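Local coordinates for galactose-binding like protein (Bacteroides thetaiotaomicron, PDB 7M1A) that binds calcium and, as a SusE-like protein with a galactose-binding-like domain, probably recognises and possibly helps degrade carbohydrate in a gut bacterium, at residues Y83-W94 against I154-N165. Residues are numbered along the deposited sequence; the frame is centred on the assembly and turned at random.
Sequences YNDMSPRRYEVW and IRIKCLKNWSNN. With EDO (1,2-ethanediol), chain E.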
ATOM      1  N   TYR A  83      -5.034  25.492  -5.945  1.00  9.89           N
ATOM      2  CA  TYR A  83      -5.376  25.736  -7.339  1.00 10.65           C
ATOM      3  C   TYR A  83      -4.113  25.827  -8.205  1.00 10.59           C
ATOM      4  O   TYR A  83      -3.980  26.715  -9.094  1.00 11.82           O
ATOM      5  CB  TYR A  83      -6.190  27.039  -7.473  1.00 11.38           C
ATOM      6  CG  TYR A  83      -7.224  27.188  -6.399  1.00  9.33           C
ATOM      7  CD1 TYR A  83      -8.457  26.529  -6.458  1.00  9.93           C
ATOM      8  CD2 TYR A  83      -6.957  27.969  -5.281  1.00 11.36           C
ATOM      9  CE1 TYR A  83      -9.408  26.661  -5.433  1.00  9.40           C
ATOM     10  CE2 TYR A  83      -7.891  28.092  -4.249  1.00 11.94           C
ATOM     11  CZ  TYR A  83      -9.100  27.443  -4.315  1.00 10.06           C
ATOM     12  OH  TYR A  83     -10.044  27.579  -3.363  1.00 12.37           O
ATOM     13  N   ASN A  84      -3.157  24.904  -7.928  1.00  9.90           N
ATOM     14  CA  ASN A  84      -1.859  25.001  -8.586  1.00 11.25           C
ATOM     15  C   ASN A  84      -1.234  23.600  -8.505  1.00 10.01           C
ATOM     16  O   ASN A  84      -1.770  22.662  -7.900  1.00 10.75           O
ATOM     17  CB  ASN A  84      -1.014  26.075  -7.859  1.00 13.70           C
ATOM     18  CG  ASN A  84      -0.027  26.774  -8.787  1.00 15.06           C
ATOM     19  OD1 ASN A  84       0.436  26.184  -9.767  1.00 15.54           O
ATOM     20  ND2 ASN A  84       0.268  28.039  -8.494  1.00 16.64           N
ATOM     21  N   ASP A  85      -0.034  23.450  -9.065  1.00 12.11           N
ATOM     22  CA  ASP A  85       0.766  22.246  -8.901  1.00 11.30           C
ATOM     23  C   ASP A  85      -0.055  21.055  -9.460  1.00  9.72           C
ATOM     24  O   ASP A  85      -0.782  21.218 -10.451  1.00 10.87           O
ATOM     25  CB  ASP A  85       1.281  22.119  -7.452  1.00 13.48           C
ATOM     26  CG  ASP A  85       2.513  21.225  -7.363  1.00 13.66           C
ATOM     27  OD1 ASP A  85       2.387  19.969  -7.233  1.00 14.06           O
ATOM     28  OD2 ASP A  85       3.607  21.759  -7.472  1.00 23.49           O
HETATM   29  N   MSE A  86       0.070  19.872  -8.838  1.00  9.59           N
HETATM   30  CA  MSE A  86      -0.643  18.705  -9.333  1.00  7.66           C
HETATM   31  C   MSE A  86      -1.951  18.517  -8.541  1.00  7.79           C
HETATM   32  O   MSE A  86      -2.541  17.418  -8.533  1.00  8.03           O
HETATM   33  CB  MSE A  86       0.190  17.425  -9.311  1.00  8.79           C
HETATM   34  CG  MSE A  86       1.555  17.559  -9.949  1.00 11.22           C
HETATM   35 SE   MSE A  86       1.555  18.225 -11.789  1.00 14.05          SE
HETATM   36  CE  MSE A  86       2.766  19.737 -11.540  1.00 14.90           C
ATOM     37  N   SER A  87      -2.422  19.554  -7.851  1.00  8.23           N
ATOM     38  CA  SER A  87      -3.668  19.461  -7.117  1.00  6.77           C
ATOM     39  C   SER A  87      -4.813  19.181  -8.084  1.00  7.52           C
ATOM     40  O   SER A  87      -4.893  19.715  -9.205  1.00  8.55           O
ATOM     41  CB  SER A  87      -3.911  20.748  -6.405  1.00  8.28           C
ATOM     42  OG  SER A  87      -2.869  20.988  -5.448  1.00  8.84           O
ATOM     43  N   PRO A  88      -5.787  18.340  -7.691  1.00  7.73           N
ATOM     44  CA  PRO A  88      -6.838  17.948  -8.664  1.00  6.70           C
ATOM     45  C   PRO A  88      -7.784  19.115  -8.951  1.00  7.47           C
ATOM     46  O   PRO A  88      -8.120  19.943  -8.075  1.00  9.17           O
ATOM     47  CB  PRO A  88      -7.541  16.783  -7.913  1.00  8.68           C
ATOM     48  CG  PRO A  88      -7.326  17.119  -6.442  1.00  6.97           C
ATOM     49  CD  PRO A  88      -5.926  17.698  -6.362  1.00  7.83           C
ATOM     50  N   ARG A  89      -8.219  19.173 -10.225  1.00  8.41           N
ATOM     51  CA  ARG A  89      -9.212  20.192 -10.621  1.00  9.52           C
ATOM     52  C   ARG A  89     -10.508  19.510 -11.060  1.00  8.87           C
ATOM     53  O   ARG A  89     -11.584  19.880 -10.591  1.00 10.70           O
ATOM     54  CB  ARG A  89      -8.652  21.094 -11.731  1.00  9.70           C
ATOM     55  CG  ARG A  89      -9.645  22.158 -12.166  1.00 10.38           C
ATOM     56  CD  ARG A  89      -8.999  23.127 -13.149  1.00 12.44           C
ATOM     57  NE  ARG A  89      -9.932  24.204 -13.498  1.00 14.17           N
ATOM     58  CZ  ARG A  89      -9.646  25.169 -14.369  1.00 16.11           C
ATOM     59  NH1 ARG A  89      -8.478  25.138 -15.004  1.00 17.27           N
ATOM     60  NH2 ARG A  89     -10.482  26.186 -14.533  1.00 17.74           N
ATOM     61  N   ARG A  90     -10.440  18.512 -11.963  1.00  9.36           N
ATOM     62  CA  ARG A  90     -11.617  17.706 -12.282  1.00  9.57           C
ATOM     63  C   ARG A  90     -11.300  16.242 -12.000  1.00  8.61           C
ATOM     64  O   ARG A  90     -10.239  15.773 -12.419  1.00  9.56           O
ATOM     65  CB  ARG A  90     -11.905  17.814 -13.781  1.00 11.09           C
ATOM     66  CG  ARG A  90     -12.539  19.160 -14.138  1.00 14.92           C
ATOM     67  CD  ARG A  90     -14.038  19.159 -13.811  1.00 20.36           C
ATOM     68  NE  ARG A  90     -14.741  18.169 -14.645  1.00 28.91           N
ATOM     69  CZ  ARG A  90     -15.262  16.935 -14.356  1.00 29.84           C
ATOM     70  NH1 ARG A  90     -15.254  16.358 -13.139  1.00 24.68           N
ATOM     71  NH2 ARG A  90     -15.779  16.262 -15.373  1.00 41.42           N
ATOM     72  N   TYR A  91     -12.142  15.607 -11.190  1.00  8.19           N
ATOM     73  CA  TYR A  91     -11.814  14.251 -10.756  1.00  7.68           C
ATOM     74  C   TYR A  91     -13.100  13.532 -10.410  1.00  8.49           C
ATOM     75  O   TYR A  91     -14.156  14.149 -10.366  1.00  9.94           O
ATOM     76  CB  TYR A  91     -10.825  14.265  -9.557  1.00  8.85           C
ATOM     77  CG  TYR A  91     -11.260  15.007  -8.309  1.00  7.53           C
ATOM     78  CD1 TYR A  91     -11.207  16.405  -8.218  1.00  8.77           C
ATOM     79  CD2 TYR A  91     -11.694  14.283  -7.201  1.00  9.22           C
ATOM     80  CE1 TYR A  91     -11.554  17.038  -7.026  1.00  9.36           C
ATOM     81  CE2 TYR A  91     -12.034  14.928  -6.012  1.00  8.67           C
ATOM     82  CZ  TYR A  91     -11.960  16.311  -5.920  1.00  9.83           C
ATOM     83  OH  TYR A  91     -12.294  16.944  -4.748  1.00 10.03           O
ATOM     84  N   GLU A  92     -12.984  12.206 -10.270  1.00  8.78           N
ATOM     85  CA  GLU A  92     -14.180  11.419 -10.050  1.00  8.04           C
ATOM     86  C   GLU A  92     -13.968  10.455  -8.884  1.00  7.33           C
ATOM     87  O   GLU A  92     -12.839   9.985  -8.665  1.00  9.06           O
ATOM     88  CB  GLU A  92     -14.542  10.562 -11.270  1.00  9.07           C
ATOM     89  CG  GLU A  92     -14.917  11.405 -12.481  1.00 11.57           C
ATOM     90  CD  GLU A  92     -14.982  10.634 -13.780  1.00 14.49           C
ATOM     91  OE1 GLU A  92     -14.585   9.460 -13.834  1.00 13.26           O
ATOM     92  OE2 GLU A  92     -15.558  11.193 -14.682  1.00 15.49           O
ATOM     93  N   VAL A  93     -15.043  10.138  -8.143  1.00  7.35           N
ATOM     94  CA  VAL A  93     -15.001   9.110  -7.104  1.00  7.88           C
ATOM     95  C   VAL A  93     -15.866   7.961  -7.553  1.00  5.82           C
ATOM     96  O   VAL A  93     -17.041   8.199  -7.892  1.00  7.54           O
ATOM     97  CB  VAL A  93     -15.462   9.659  -5.714  1.00  7.36           C
ATOM     98  CG1 VAL A  93     -15.260   8.617  -4.626  1.00 10.62           C
ATOM     99  CG2 VAL A  93     -14.744  10.959  -5.416  1.00  7.80           C
ATOM    100  N   TRP A  94     -15.337   6.733  -7.512  1.00  5.59           N
ATOM    101  CA  TRP A  94     -16.040   5.532  -7.987  1.00  6.25           C
ATOM    102  C   TRP A  94     -16.036   4.527  -6.831  1.00  6.63           C
ATOM    103  O   TRP A  94     -15.181   4.560  -5.918  1.00  6.85           O
ATOM    104  CB  TRP A  94     -15.364   4.860  -9.209  1.00  7.97           C
ATOM    105  CG  TRP A  94     -15.366   5.663 -10.454  1.00  6.91           C
ATOM    106  CD1 TRP A  94     -14.811   6.919 -10.661  1.00  8.23           C
ATOM    107  CD2 TRP A  94     -16.007   5.304 -11.685  1.00  8.33           C
ATOM    108  NE1 TRP A  94     -14.935   7.269 -12.036  1.00  8.61           N
ATOM    109  CE2 TRP A  94     -15.716   6.306 -12.645  1.00  9.76           C
ATOM    110  CE3 TRP A  94     -16.846   4.228 -12.017  1.00  8.40           C
ATOM    111  CZ2 TRP A  94     -16.235   6.203 -13.956  1.00  9.96           C
ATOM    112  CZ3 TRP A  94     -17.298   4.088 -13.336  1.00 10.75           C
ATOM    113  CH2 TRP A  94     -16.975   5.073 -14.281  1.00  8.85           C
ATOM    114  N   ILE A 154     -13.136   1.942  -3.122  1.00  5.53           N
ATOM    115  CA  ILE A 154     -13.201   3.259  -3.762  1.00  6.34           C
ATOM    116  C   ILE A 154     -12.085   3.401  -4.774  1.00  5.92           C
ATOM    117  O   ILE A 154     -10.975   2.903  -4.575  1.00  5.97           O
ATOM    118  CB  ILE A 154     -13.055   4.369  -2.712  1.00  5.74           C
ATOM    119  CG1 ILE A 154     -14.231   4.329  -1.712  1.00  6.87           C
ATOM    120  CG2 ILE A 154     -12.998   5.769  -3.354  1.00  7.71           C
ATOM    121  CD1 ILE A 154     -15.576   4.706  -2.247  1.00  8.95           C
ATOM    122  N   ARG A 155     -12.360   4.103  -5.877  1.00  6.59           N
ATOM    123  CA  ARG A 155     -11.322   4.580  -6.775  1.00  6.04           C
ATOM    124  C   ARG A 155     -11.447   6.100  -6.915  1.00  5.87           C
ATOM    125  O   ARG A 155     -12.571   6.658  -6.992  1.00  9.30           O
ATOM    126  CB  ARG A 155     -11.332   3.923  -8.152  1.00  7.90           C
ATOM    127  CG  ARG A 155     -10.725   2.553  -8.096  1.00  9.73           C
ATOM    128  CD  ARG A 155     -10.968   1.862  -9.441  1.00  9.59           C
ATOM    129  NE  ARG A 155      -9.633   1.267  -9.747  1.00  8.43           N
ATOM    130  CZ  ARG A 155      -9.380   0.695 -10.908  1.00  7.56           C
ATOM    131  NH1 ARG A 155     -10.337   0.570 -11.838  1.00  9.33           N
ATOM    132  NH2 ARG A 155      -8.160   0.267 -11.222  1.00  9.96           N
ATOM    133  N   ILE A 156     -10.289   6.754  -7.026  1.00  7.79           N
ATOM    134  CA  ILE A 156     -10.276   8.167  -7.435  1.00  7.85           C
ATOM    135  C   ILE A 156      -9.546   8.263  -8.772  1.00  7.92           C
ATOM    136  O   ILE A 156      -8.510   7.638  -8.991  1.00  8.47           O
ATOM    137  CB  ILE A 156      -9.671   9.046  -6.341  1.00 10.06           C
ATOM    138  CG1 ILE A 156     -10.701   9.107  -5.172  1.00 17.14           C
ATOM    139  CG2 ILE A 156      -9.343  10.458  -6.844  1.00 10.15           C
ATOM    140  CD1 ILE A 156     -10.226   9.840  -3.940  1.00 17.21           C
ATOM    141  N   LYS A 157     -10.208   8.942  -9.745  1.00  7.56           N
ATOM    142  CA  LYS A 157      -9.648   9.188 -11.076  1.00  6.65           C
ATOM    143  C   LYS A 157      -9.422  10.702 -11.258  1.00  7.32           C
ATOM    144  O   LYS A 157     -10.361  11.476 -11.112  1.00  8.60           O
ATOM    145  CB  LYS A 157     -10.621   8.616 -12.108  1.00  9.97           C
ATOM    146  CG  LYS A 157     -10.206   8.789 -13.576  1.00 11.53           C
ATOM    147  CD  LYS A 157     -11.376   8.392 -14.581  1.00 19.14           C
ATOM    148  CE  LYS A 157     -10.807   8.282 -15.976  1.00 22.70           C
ATOM    149  NZ  LYS A 157     -11.807   7.862 -16.993  1.00 31.92           N
ATOM    150  N   CYS A 158      -8.180  11.100 -11.607  1.00  7.77           N
ATOM    151  CA  CYS A 158      -7.869  12.514 -11.819  1.00  8.69           C
ATOM    152  C   CYS A 158      -7.950  12.820 -13.315  1.00  7.38           C
ATOM    153  O   CYS A 158      -7.028  12.464 -14.077  1.00 10.23           O
ATOM    154  CB  CYS A 158      -6.487  12.846 -11.252  1.00  7.62           C
ATOM    155  SG  CYS A 158      -6.338  14.654 -11.295  1.00  9.51           S
ATOM    156  N   LEU A 159      -9.067  13.454 -13.745  1.00  8.55           N
ATOM    157  CA  LEU A 159      -9.208  13.803 -15.156  1.00  9.94           C
ATOM    158  C   LEU A 159      -8.302  14.968 -15.551  1.00 10.07           C
ATOM    159  O   LEU A 159      -7.806  15.013 -16.674  1.00 12.58           O
ATOM    160  CB  LEU A 159     -10.634  14.208 -15.469  1.00 10.66           C
ATOM    161  CG  LEU A 159     -11.716  13.199 -15.130  1.00 12.45           C
ATOM    162  CD1 LEU A 159     -13.117  13.817 -15.313  1.00 15.20           C
ATOM    163  CD2 LEU A 159     -11.596  11.957 -16.005  1.00 18.45           C
ATOM    164  N   LYS A 160      -8.098  15.937 -14.643  1.00  8.53           N
ATOM    165  CA  LYS A 160      -7.263  17.095 -14.932  1.00  8.48           C
ATOM    166  C   LYS A 160      -6.859  17.735 -13.630  1.00  8.02           C
ATOM    167  O   LYS A 160      -7.736  17.901 -12.748  1.00  9.09           O
ATOM    168  CB  LYS A 160      -8.001  18.103 -15.855  1.00 12.65           C
ATOM    169  CG  LYS A 160      -7.187  19.262 -16.443  1.00 19.41           C
ATOM    170  CD  LYS A 160      -8.095  20.246 -17.216  1.00 28.03           C
ATOM    171  CE  LYS A 160      -8.381  19.787 -18.641  1.00 37.31           C
ATOM    172  NZ  LYS A 160      -7.205  19.115 -19.267  1.00 40.18           N
ATOM    173  N   ASN A 161      -5.581  18.092 -13.533  1.00  8.52           N
ATOM    174  CA  ASN A 161      -5.159  18.851 -12.371  1.00  8.33           C
ATOM    175  C   ASN A 161      -4.951  20.323 -12.729  1.00 10.23           C
ATOM    176  O   ASN A 161      -5.211  20.750 -13.844  1.00 10.11           O
ATOM    177  CB  ASN A 161      -3.881  18.290 -11.727  1.00  8.86           C
ATOM    178  CG  ASN A 161      -2.696  18.255 -12.667  1.00  8.74           C
ATOM    179  OD1 ASN A 161      -2.523  19.168 -13.517  1.00  9.73           O
ATOM    180  ND2 ASN A 161      -1.870  17.228 -12.575  1.00  9.92           N
ATOM    181  N   TRP A 162      -4.500  21.116 -11.761  1.00  9.59           N
ATOM    182  CA  TRP A 162      -4.380  22.568 -11.990  1.00 10.30           C
ATOM    183  C   TRP A 162      -3.213  22.940 -12.901  1.00 11.58           C
ATOM    184  O   TRP A 162      -3.094  24.127 -13.232  1.00 15.63           O
ATOM    185  CB  TRP A 162      -4.302  23.290 -10.624  1.00  9.38           C
ATOM    186  CG  TRP A 162      -5.652  23.515 -10.014  1.00  8.94           C
ATOM    187  CD1 TRP A 162      -6.317  22.747  -9.063  1.00  9.96           C
ATOM    188  CD2 TRP A 162      -6.585  24.516 -10.460  1.00  9.91           C
ATOM    189  NE1 TRP A 162      -7.582  23.257  -8.861  1.00  9.49           N
ATOM    190  CE2 TRP A 162      -7.764  24.340  -9.713  1.00  9.45           C
ATOM    191  CE3 TRP A 162      -6.529  25.537 -11.442  1.00 11.49           C
ATOM    192  CZ2 TRP A 162      -8.879  25.170  -9.884  1.00 11.77           C
ATOM    193  CZ3 TRP A 162      -7.635  26.355 -11.621  1.00 12.29           C
ATOM    194  CH2 TRP A 162      -8.799  26.163 -10.848  1.00 11.76           C
ATOM    195  N   SER A 163      -2.328  21.984 -13.248  1.00 11.16           N
ATOM    196  CA  SER A 163      -1.279  22.184 -14.256  1.00 12.98           C
ATOM    197  C   SER A 163      -1.692  21.526 -15.586  1.00 11.47           C
ATOM    198  O   SER A 163      -0.864  21.424 -16.487  1.00 13.73           O
ATOM    199  CB  SER A 163       0.035  21.599 -13.701  1.00 12.11           C
ATOM    200  OG  SER A 163       0.420  22.365 -12.562  1.00 13.37           O
ATOM    201  N   ASN A 164      -2.974  21.198 -15.738  1.00 12.02           N
ATOM    202  CA  ASN A 164      -3.488  20.724 -17.024  1.00 11.91           C
ATOM    203  C   ASN A 164      -2.909  19.350 -17.422  1.00 13.05           C
ATOM    204  O   ASN A 164      -2.834  19.004 -18.616  1.00 12.90           O
ATOM    205  CB  ASN A 164      -3.311  21.741 -18.168  1.00 13.77           C
ATOM    206  CG  ASN A 164      -4.226  21.424 -19.332  1.00 17.69           C
ATOM    207  OD1 ASN A 164      -5.347  20.952 -19.130  1.00 22.75           O
ATOM    208  ND2 ASN A 164      -3.783  21.712 -20.550  1.00 29.33           N
ATOM    209  N   ASN A 165      -2.642  18.493 -16.433  1.00 11.04           N
ATOM    210  CA  ASN A 165      -2.254  17.127 -16.758  1.00  9.37           C
ATOM    211  C   ASN A 165      -2.970  16.129 -15.828  1.00  9.34           C
ATOM    212  O   ASN A 165      -3.912  16.459 -15.102  1.00 10.40           O
ATOM    213  CB  ASN A 165      -0.732  16.937 -16.904  1.00  9.76           C
ATOM    214  CG  ASN A 165       0.018  17.135 -15.584  1.00 10.46           C
ATOM    215  OD1 ASN A 165      -0.096  16.341 -14.655  1.00 11.42           O
ATOM    216  ND2 ASN A 165       0.830  18.200 -15.465  1.00 12.83           N
TER
HETATM  217  C1  EDO E 403       5.372  18.933  -8.271  1.00 22.77           C
HETATM  218  O1  EDO E 403       4.464  18.720  -7.220  1.00 23.38           O
HETATM  219  C2  EDO E 403       6.174  20.199  -8.055  1.00 27.45           C
HETATM  220  O2  EDO E 403       6.476  20.110  -6.716  1.00 35.02           O
HETATM  221  O   HOH W   1      -6.231  23.172 -15.188  1.00 22.75           O
HETATM  222  O   HOH W   2     -14.370   8.722 -16.323  1.00 32.87           O
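Trp162 is clasped between Arg89 and Tyr83, which cover its two faces. The guanidinium of Arg89 lies flat on the indole, planes 9° apart, and Arg89 CD sits 3.6 Å from the centroid of the six-membered ring, almost on its normal. An extended chain, with CG anti to the backbone N, carries the arginine across this face. Over the opposite face, Tyr83 CA stands 3.4 Å from the centroid of the five-membered ring, a CH-pi contact, while the phenol turns its edge to the indole in an offset edge-to-face pair (planes at 87°). Trp162 NE1 bonds to Asn117, and water 1 links Arg89 NH1 to Asn161 O.

Polar bonds hold the turn around the stack. The backbone Trp162 N donates to Ser87 O at 2.9 Å, and a side-chain donor, Ser163 OG, reaches Asp85 O at 2.7 Å from above the carbonyl plane. Behind them Asn161 OD1 closes an Asx turn with Ser163 N and also accepts Asn165 N, from the opposite face of its amide, consistent with a fixed type I turn from Asn161 to Asn164. Next, Lys160 O takes both Arg89 N and Arg90 N, a classic beta bulge, and a second bulge sets Leu159 and Lys160 against Arg90.

Beyond the bulges, strands 91-94 and 154-158 pair regularly, antiparallel at 164°. Glu92 OE1 accepts Trp94 NE1 at 2.9 Å, and water 2 bridges Glu92 OE1 to Lys157 NZ, 4.5 Å apart and beyond a salt bridge. Val93, on the face shared with Ile156, touches Ile154 CG2 with its CG1 at 3.9 Å.

Strand 110-116 flanks 88-96 and strand 56-66 flanks 151-158; Ile154 and Ile156 pack against strand 169-176 of the second sheet, which carries calcium ligands Thr171 and Glu172. Two facing antiparallel sheets are consistent with the beta-sandwich (jelly-roll) fold of galactose-binding-like domains.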